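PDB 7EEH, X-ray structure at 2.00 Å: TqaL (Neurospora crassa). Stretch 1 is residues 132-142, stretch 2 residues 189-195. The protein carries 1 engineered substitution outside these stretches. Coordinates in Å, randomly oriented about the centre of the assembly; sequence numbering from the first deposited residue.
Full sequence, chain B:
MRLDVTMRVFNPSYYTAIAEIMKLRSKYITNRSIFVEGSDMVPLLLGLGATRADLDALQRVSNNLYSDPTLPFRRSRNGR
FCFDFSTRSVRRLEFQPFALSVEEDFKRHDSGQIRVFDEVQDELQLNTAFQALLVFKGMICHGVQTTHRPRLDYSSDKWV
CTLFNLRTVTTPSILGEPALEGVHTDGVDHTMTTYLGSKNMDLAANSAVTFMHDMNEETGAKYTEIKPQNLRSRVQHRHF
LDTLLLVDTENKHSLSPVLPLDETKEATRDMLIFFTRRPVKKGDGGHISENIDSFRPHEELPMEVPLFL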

ATOM      1  N   ALA B 132      10.059   1.285  19.560  1.00 21.50           N
ATOM      2  CA  ALA B 132       9.205   1.694  18.450  1.00 22.02           C
ATOM      3  C   ALA B 132       8.041   2.543  18.940  1.00 19.21           C
ATOM      4  O   ALA B 132       7.633   3.494  18.264  1.00 20.25           O
ATOM      5  CB  ALA B 132       8.695   0.469  17.697  1.00 16.87           C
ATOM      6  N   LEU B 133       7.520   2.243  20.136  1.00 19.66           N
ATOM      7  CA  LEU B 133       6.448   3.065  20.693  1.00 18.15           C
ATOM      8  C   LEU B 133       6.912   4.493  20.935  1.00 19.85           C
ATOM      9  O   LEU B 133       6.170   5.439  20.664  1.00 20.90           O
ATOM     10  CB  LEU B 133       5.908   2.457  21.988  1.00 19.33           C
ATOM     11  CG  LEU B 133       4.827   1.385  21.827  1.00 18.18           C
ATOM     12  CD1 LEU B 133       4.549   0.683  23.156  1.00 17.36           C
ATOM     13  CD2 LEU B 133       3.532   1.977  21.232  1.00 17.09           C
ATOM     14  N   LEU B 134       8.131   4.674  21.451  1.00 21.66           N
ATOM     15  CA  LEU B 134       8.661   6.022  21.643  1.00 19.48           C
ATOM     16  C   LEU B 134       8.821   6.743  20.313  1.00 20.95           C
ATOM     17  O   LEU B 134       8.465   7.918  20.186  1.00 20.85           O
ATOM     18  CB  LEU B 134      10.005   5.966  22.371  1.00 19.94           C
ATOM     19  CG  LEU B 134      10.012   5.754  23.890  1.00 19.12           C
ATOM     20  CD1 LEU B 134      11.435   5.526  24.347  1.00 19.04           C
ATOM     21  CD2 LEU B 134       9.400   6.950  24.620  1.00 16.45           C
ATOM     22  N   VAL B 135       9.398   6.064  19.318  1.00 21.36           N
ATOM     23  CA  VAL B 135       9.572   6.680  18.008  1.00 20.14           C
ATOM     24  C   VAL B 135       8.214   7.073  17.438  1.00 19.20           C
ATOM     25  O   VAL B 135       8.031   8.190  16.938  1.00 21.93           O
ATOM     26  CB  VAL B 135      10.349   5.732  17.074  1.00 21.71           C
ATOM     27  CG1 VAL B 135      10.483   6.319  15.710  1.00 21.22           C
ATOM     28  CG2 VAL B 135      11.748   5.470  17.640  1.00 21.81           C
ATOM     29  N   PHE B 136       7.244   6.160  17.515  1.00 20.70           N
ATOM     30  CA  PHE B 136       5.886   6.435  17.049  1.00 20.05           C
ATOM     31  C   PHE B 136       5.358   7.740  17.624  1.00 20.27           C
ATOM     32  O   PHE B 136       4.873   8.609  16.888  1.00 21.36           O
ATOM     33  CB  PHE B 136       4.972   5.267  17.439  1.00 16.03           C
ATOM     34  CG  PHE B 136       3.480   5.505  17.212  1.00 18.06           C
ATOM     35  CD1 PHE B 136       2.892   5.212  15.984  1.00 19.49           C
ATOM     36  CD2 PHE B 136       2.662   5.919  18.251  1.00 16.48           C
ATOM     37  CE1 PHE B 136       1.517   5.359  15.795  1.00 17.51           C
ATOM     38  CE2 PHE B 136       1.296   6.068  18.077  1.00 20.55           C
ATOM     39  CZ  PHE B 136       0.720   5.788  16.838  1.00 20.98           C
ATOM     40  N   LYS B 137       5.440   7.895  18.943  1.00 18.17           N
ATOM     41  CA  LYS B 137       4.891   9.091  19.582  1.00 17.78           C
ATOM     42  C   LYS B 137       5.631  10.349  19.138  1.00 21.36           C
ATOM     43  O   LYS B 137       5.004  11.373  18.837  1.00 21.75           O
ATOM     44  CB  LYS B 137       4.944   8.954  21.106  1.00 20.40           C
ATOM     45  CG  LYS B 137       4.365  10.176  21.821  1.00 18.31           C
ATOM     46  CD  LYS B 137       4.232  10.020  23.340  1.00 18.61           C
ATOM     47  CE  LYS B 137       3.377  11.184  23.893  1.00 19.45           C
ATOM     48  NZ  LYS B 137       3.280  11.228  25.376  1.00 19.86           N
ATOM     49  N   GLY B 138       6.970  10.298  19.102  1.00 19.38           N
ATOM     50  CA  GLY B 138       7.733  11.477  18.704  1.00 22.84           C
ATOM     51  C   GLY B 138       7.406  11.927  17.293  1.00 22.12           C
ATOM     52  O   GLY B 138       7.286  13.124  17.016  1.00 21.52           O
HETATM   53  N   MSE B 139       7.229  10.957  16.405  1.00 25.09           N
HETATM   54  CA  MSE B 139       6.898  11.214  14.986  1.00 20.58           C
HETATM   55  C   MSE B 139       5.560  11.939  14.870  1.00 22.01           C
HETATM   56  O   MSE B 139       5.487  12.837  14.120  1.00 23.15           O
HETATM   57  CB  MSE B 139       6.854   9.921  14.171  1.00 21.78           C
HETATM   58  CG  MSE B 139       8.184   9.383  13.783  1.00 25.44           C
HETATM   59 SE   MSE B 139       7.968   7.916  12.563  1.00 32.64          SE
HETATM   60  CE  MSE B 139       6.520   8.458  11.494  1.00 31.66           C
ATOM     61  N   ILE B 140       4.568  11.535  15.638  1.00 21.11           N
ATOM     62  CA  ILE B 140       3.241  12.143  15.572  1.00 21.74           C
ATOM     63  C   ILE B 140       3.253  13.538  16.197  1.00 25.63           C
ATOM     64  O   ILE B 140       2.805  14.515  15.589  1.00 22.23           O
ATOM     65  CB  ILE B 140       2.206  11.231  16.252  1.00 23.22           C
ATOM     66  CG1 ILE B 140       2.000   9.968  15.422  1.00 20.10           C
ATOM     67  CG2 ILE B 140       0.883  11.970  16.448  1.00 21.26           C
ATOM     68  CD1 ILE B 140       1.045   9.004  16.047  1.00 22.03           C
ATOM     69  N   CYS B 141       3.783  13.656  17.416  1.00 19.73           N
ATOM     70  CA  CYS B 141       3.658  14.914  18.148  1.00 20.55           C
ATOM     71  C   CYS B 141       4.547  16.009  17.569  1.00 22.89           C
ATOM     72  O   CYS B 141       4.241  17.195  17.726  1.00 23.58           O
ATOM     73  CB  CYS B 141       3.996  14.692  19.620  1.00 20.80           C
ATOM     74  SG  CYS B 141       2.823  13.581  20.403  1.00 19.97           S
ATOM     75  N   HIS B 142       5.644  15.628  16.914  1.00 23.73           N
ATOM     76  CA  HIS B 142       6.567  16.573  16.293  1.00 28.56           C
ATOM     77  C   HIS B 142       5.834  17.522  15.359  1.00 26.90           C
ATOM     78  O   HIS B 142       5.131  17.087  14.445  1.00 24.62           O
ATOM     79  CB  HIS B 142       7.634  15.793  15.519  1.00 30.57           C
ATOM     80  CG  HIS B 142       8.679  16.650  14.877  1.00 36.82           C
ATOM     81  ND1 HIS B 142       9.260  16.332  13.666  1.00 38.40           N
ATOM     82  CD2 HIS B 142       9.260  17.804  15.283  1.00 32.37           C
ATOM     83  CE1 HIS B 142      10.147  17.258  13.351  1.00 37.48           C
ATOM     84  NE2 HIS B 142      10.166  18.163  14.313  1.00 36.23           N
ATOM     85  N   ASP B 189       1.865  18.164  27.723  1.00 18.42           N
ATOM     86  CA  ASP B 189       1.401  18.522  26.387  1.00 21.17           C
ATOM     87  C   ASP B 189       0.696  17.373  25.676  1.00 20.72           C
ATOM     88  O   ASP B 189      -0.376  17.576  25.108  1.00 19.66           O
ATOM     89  CB  ASP B 189       2.572  19.019  25.523  1.00 19.92           C
ATOM     90  CG  ASP B 189       3.138  20.351  26.016  1.00 27.09           C
ATOM     91  OD1 ASP B 189       2.341  21.295  26.208  1.00 21.46           O
ATOM     92  OD2 ASP B 189       4.370  20.438  26.222  1.00 22.34           O
ATOM     93  N   HIS B 190       1.293  16.177  25.671  1.00 18.86           N
ATOM     94  CA  HIS B 190       0.724  15.006  25.009  1.00 21.15           C
ATOM     95  C   HIS B 190       0.812  13.820  25.955  1.00 19.02           C
ATOM     96  O   HIS B 190       1.868  13.578  26.544  1.00 18.82           O
ATOM     97  CB  HIS B 190       1.471  14.647  23.712  1.00 20.31           C
ATOM     98  CG  HIS B 190       1.564  15.768  22.730  1.00 18.13           C
ATOM     99  ND1 HIS B 190       0.539  16.084  21.862  1.00 18.74           N
ATOM    100  CD2 HIS B 190       2.568  16.635  22.461  1.00 21.54           C
ATOM    101  CE1 HIS B 190       0.902  17.107  21.111  1.00 18.89           C
ATOM    102  NE2 HIS B 190       2.130  17.464  21.458  1.00 20.82           N
ATOM    103  N   THR B 191      -0.280  13.072  26.078  1.00 18.67           N
ATOM    104  CA  THR B 191      -0.320  11.872  26.899  1.00 17.36           C
ATOM    105  C   THR B 191      -0.686  10.683  26.019  1.00 20.75           C
ATOM    106  O   THR B 191      -1.623  10.766  25.218  1.00 18.48           O
ATOM    107  CB  THR B 191      -1.347  11.979  28.047  1.00 20.98           C
ATOM    108  OG1 THR B 191      -1.007  13.057  28.926  1.00 20.76           O
ATOM    109  CG2 THR B 191      -1.373  10.651  28.863  1.00 19.60           C
HETATM  110  N   MSE B 192       0.063   9.587  26.162  1.00 18.47           N
HETATM  111  CA  MSE B 192      -0.179   8.358  25.405  1.00 17.37           C
HETATM  112  C   MSE B 192      -0.293   7.203  26.402  1.00 16.68           C
HETATM  113  O   MSE B 192       0.557   7.052  27.301  1.00 18.10           O
HETATM  114  CB  MSE B 192       0.952   8.087  24.389  1.00 14.48           C
HETATM  115  CG  MSE B 192       0.732   6.840  23.526  1.00 19.48           C
HETATM  116 SE   MSE B 192       1.715   6.873  21.863  1.00 22.40          SE
HETATM  117  CE  MSE B 192       3.330   5.786  22.291  1.00 21.42           C
ATOM    118  N   THR B 193      -1.348   6.405  26.269  1.00 16.95           N
ATOM    119  CA  THR B 193      -1.585   5.248  27.127  1.00 17.48           C
ATOM    120  C   THR B 193      -1.745   4.023  26.245  1.00 19.12           C
ATOM    121  O   THR B 193      -2.653   3.970  25.406  1.00 19.40           O
ATOM    122  CB  THR B 193      -2.825   5.445  27.991  1.00 19.29           C
ATOM    123  OG1 THR B 193      -3.969   5.622  27.144  1.00 22.66           O
ATOM    124  CG2 THR B 193      -2.659   6.688  28.851  1.00 20.37           C
ATOM    125  N   THR B 194      -0.868   3.046  26.438  1.00 18.53           N
ATOM    126  CA  THR B 194      -0.789   1.867  25.595  1.00 17.72           C
ATOM    127  C   THR B 194      -1.000   0.647  26.479  1.00 19.28           C
ATOM    128  O   THR B 194      -0.372   0.524  27.532  1.00 16.12           O
ATOM    129  CB  THR B 194       0.561   1.812  24.882  1.00 18.04           C
ATOM    130  OG1 THR B 194       0.631   2.884  23.925  1.00 19.19           O
ATOM    131  CG2 THR B 194       0.773   0.481  24.170  1.00 16.36           C
ATOM    132  N   TYR B 195      -1.908  -0.225  26.060  1.00 17.59           N
ATOM    133  CA  TYR B 195      -2.325  -1.382  26.833  1.00 17.52           C
ATOM    134  C   TYR B 195      -1.421  -2.567  26.533  1.00 20.28           C
ATOM    135  O   TYR B 195      -1.193  -2.906  25.368  1.00 20.25           O
ATOM    136  CB  TYR B 195      -3.774  -1.697  26.486  1.00 18.53           C
ATOM    137  CG  TYR B 195      -4.352  -2.993  26.967  1.00 20.29           C
ATOM    138  CD1 TYR B 195      -4.174  -4.172  26.245  1.00 21.00           C
ATOM    139  CD2 TYR B 195      -5.150  -3.029  28.101  1.00 23.27           C
ATOM    140  CE1 TYR B 195      -4.749  -5.364  26.670  1.00 23.88           C
ATOM    141  CE2 TYR B 195      -5.724  -4.213  28.535  1.00 23.60           C
ATOM    142  CZ  TYR B 195      -5.521  -5.371  27.817  1.00 23.73           C
ATOM    143  OH  TYR B 195      -6.107  -6.539  28.247  1.00 28.05           O
TER
HETATM  144  O   HOH W   1       3.492  19.290  19.641  1.00 27.09           O

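Helix 132-141 lies across strand 190-195 of the same chain, their axes 10.6 Å apart at closest approach and running in roughly opposite directions (146°). The register is therefore reversed: C141 sits nearest H190, K137 nearest M192 and L133 nearest T194, so successive turns of the helix meet alternate residues of the strand. D189, in the loop before the strand, does not touch the helix. H190 points its CA-to-CB bond toward the helix and offers a ring face to C141: SG lies 3.6 Å from the centroid of the H190 ring and 19° off its normal, a sulfur-aromatic contact, and C141 CB adds a CH-pi contact over the ring. Water 1 ties the same pair together, donating to C141 O (2.9 Å from the water O) and hydrogen bonding to H190 NE2 (also 2.9 Å from the water O). The backbone of H190 serves K137, whose side chain, with all four chi angles t, reaches out fully extended so that NZ donates a hydrogen bond to H190 O at 3.0 Å. The buried ammonium group thus finds a carbonyl acceptor on the strand, while its aliphatic chain packs against neighbouring side chains. T191 points away, as strand alternation requires, and contributes almost nothing. M192, a selenomethionine, points back toward the helix and is the most extensively covered residue of the contact. Its CE lies 3.7 Å from K137 CB, 4.0 Å from L133 CD2 and 3.3 Å from L133 O, while its SE meets the edge of the F136 ring, 3.9 Å from F136 CD2 and near the ring plane. T193 is out of reach. T194 again faces the helix, its methyl CG2 3.9 Å from L133 CD1, which extends the apolar packing. Y195 makes no contact with the helix.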